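Local coordinates for protein of unknown function with a Fic domain (Bacteroides thetaiotaomicron VPI-5482, PDB 3CUC), which is of unknown function but carries a Fic/DOC-family domain within a largely helical, single-chain fold, at residues 256-259 / 260-264. Numbering follows the deposited sequence.
Sequences LPFV and NYLSS
The first turns of helix 256-277 in this Fic-domain protein are a worked example of i to i+4 pairing, in which the Phe258 ring lies against Leu262 and the Val259 carbonyl takes two bonds from Ser263. Phe258 carries CG anti to its own nitrogen (chi1 -177°), and its ring projects outward with a slight lean toward the C-terminal end of the helix. Leu262 turns CG back to meet it, over one face, 4.2 Å from the ring centroid and offset toward the rim, a CH-pi contact. Both methyls lie on the same side of the ring as CG, spread over its outer part: CD2 meets Phe258 CZ at 3.8 Å, and CD1 approaches Phe258 CE2 at 3.9 Å. Phe258 CE1 in turn comes to the edge of the Tyr261 ring, near its plane, 4.1 Å from CD2 of the tyrosine. Phe258 and Leu262 are buried; His186 and Ala183 of helix 178-192 and Leu233 of helix 226-240 meet the phenylalanine. The Tyr261 hydroxyl is hydrogen-bonded to Asp225.

The backbone repeats the same spacing, with Leu262 N bonded almost straight to Phe258 O. On the exposed side the Asn260 amide lies beside Leu256, its ND2 3.5 Å from the leucine CD2. One carbonyl does double duty: Val259 O accepts both Ser263 N, at 3.1 Å, and the serine hydroxyl. Because Ser263 OG stands beside its own backbone N (chi1 -57°), it turns back toward the preceding turn and reaches Val259 O at 2.9 Å from above the carbonyl plane, on the face opposite Ser263 N.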
loop_
_atom_site.group_PDB
_atom_site.type_symbol
_atom_site.label_atom_id
_atom_site.label_comp_id
_atom_site.label_asym_id
_atom_site.label_seq_id
_atom_site.Cartn_x
_atom_site.Cartn_y
_atom_site.Cartn_z
ATOM N N LEU A 256 -14.764 -8.294 -3.370
ATOM C CA LEU A 256 -14.234 -9.245 -4.349
ATOM C C LEU A 256 -13.615 -8.596 -5.606
ATOM O O LEU A 256 -12.559 -9.038 -6.060
ATOM C CB LEU A 256 -15.322 -10.251 -4.728
ATOM C CG LEU A 256 -14.882 -11.572 -5.358
ATOM C CD1 LEU A 256 -15.646 -12.740 -4.734
ATOM C CD2 LEU A 256 -15.069 -11.535 -6.876
ATOM N N PRO A 257 -14.247 -7.540 -6.164
ATOM C CA PRO A 257 -13.608 -6.880 -7.318
ATOM C C PRO A 257 -12.217 -6.292 -7.009
ATOM O O PRO A 257 -11.340 -6.290 -7.880
ATOM C CB PRO A 257 -14.599 -5.767 -7.695
ATOM C CG PRO A 257 -15.872 -6.099 -7.007
ATOM C CD PRO A 257 -15.527 -6.907 -5.802
ATOM N N PHE A 258 -12.022 -5.806 -5.783
ATOM C CA PHE A 258 -10.731 -5.261 -5.366
ATOM C C PHE A 258 -9.733 -6.370 -5.051
ATOM O O PHE A 258 -8.528 -6.189 -5.240
ATOM C CB PHE A 258 -10.890 -4.328 -4.155
ATOM C CG PHE A 258 -9.603 -3.673 -3.713
ATOM C CD1 PHE A 258 -8.888 -2.857 -4.580
ATOM C CD2 PHE A 258 -9.109 -3.869 -2.428
ATOM C CE1 PHE A 258 -7.704 -2.259 -4.181
ATOM C CE2 PHE A 258 -7.923 -3.270 -2.021
ATOM C CZ PHE A 258 -7.220 -2.465 -2.898
ATOM N N VAL A 259 -10.221 -7.510 -4.561
ATOM C CA VAL A 259 -9.354 -8.674 -4.363
ATOM C C VAL A 259 -8.803 -9.099 -5.722
ATOM O O VAL A 259 -7.603 -9.338 -5.860
ATOM C CB VAL A 259 -10.079 -9.869 -3.684
ATOM C CG1 VAL A 259 -9.108 -11.019 -3.466
ATOM C CG2 VAL A 259 -10.695 -9.448 -2.354
ATOM N N ASN A 260 -9.677 -9.159 -6.726
ATOM C CA ASN A 260 -9.246 -9.500 -8.077
ATOM C C ASN A 260 -8.236 -8.487 -8.602
ATOM O O ASN A 260 -7.238 -8.872 -9.219
ATOM C CB ASN A 260 -10.436 -9.609 -9.036
ATOM C CG ASN A 260 -11.318 -10.821 -8.748
ATOM O OD1 ASN A 260 -10.880 -11.801 -8.147
ATOM N ND2 ASN A 260 -12.571 -10.756 -9.186
ATOM N N TYR A 261 -8.479 -7.204 -8.338
ATOM C CA TYR A 261 -7.576 -6.152 -8.799
ATOM C C TYR A 261 -6.147 -6.332 -8.275
ATOM O O TYR A 261 -5.189 -6.288 -9.042
ATOM C CB TYR A 261 -8.102 -4.773 -8.402
ATOM C CG TYR A 261 -7.276 -3.642 -8.983
ATOM C CD1 TYR A 261 -7.085 -3.537 -10.359
ATOM C CD2 TYR A 261 -6.673 -2.690 -8.160
ATOM C CE1 TYR A 261 -6.322 -2.515 -10.903
ATOM C CE2 TYR A 261 -5.908 -1.660 -8.700
ATOM C CZ TYR A 261 -5.737 -1.580 -10.070
ATOM O OH TYR A 261 -4.978 -0.567 -10.602
ATOM N N LEU A 262 -6.010 -6.541 -6.971
ATOM C CA LEU A 262 -4.698 -6.767 -6.377
ATOM C C LEU A 262 -4.063 -8.036 -6.941
ATOM O O LEU A 262 -2.849 -8.100 -7.117
ATOM C CB LEU A 262 -4.785 -6.846 -4.845
ATOM C CG LEU A 262 -5.177 -5.572 -4.084
ATOM C CD1 LEU A 262 -4.939 -5.760 -2.590
ATOM C CD2 LEU A 262 -4.411 -4.357 -4.589
ATOM N N SER A 263 -4.878 -9.042 -7.229
ATOM C CA SER A 263 -4.370 -10.276 -7.823
ATOM C C SER A 263 -3.781 -10.031 -9.207
ATOM O O SER A 263 -2.737 -10.588 -9.543
ATOM C CB SER A 263 -5.468 -11.333 -7.890
ATOM O OG SER A 263 -5.986 -11.569 -6.595
ATOM N N SER A 264 -4.422 -9.177 -9.997
ATOM C CA SER A 264 -3.891 -8.847 -11.315
ATOM C C SER A 264 -2.551 -8.092 -11.199
ATOM O O SER A 264 -1.657 -8.280 -12.026
ATOM C CB SER A 264 -4.911 -8.057 -12.132
ATOM O OG SER A 264 -5.172 -6.800 -11.538
#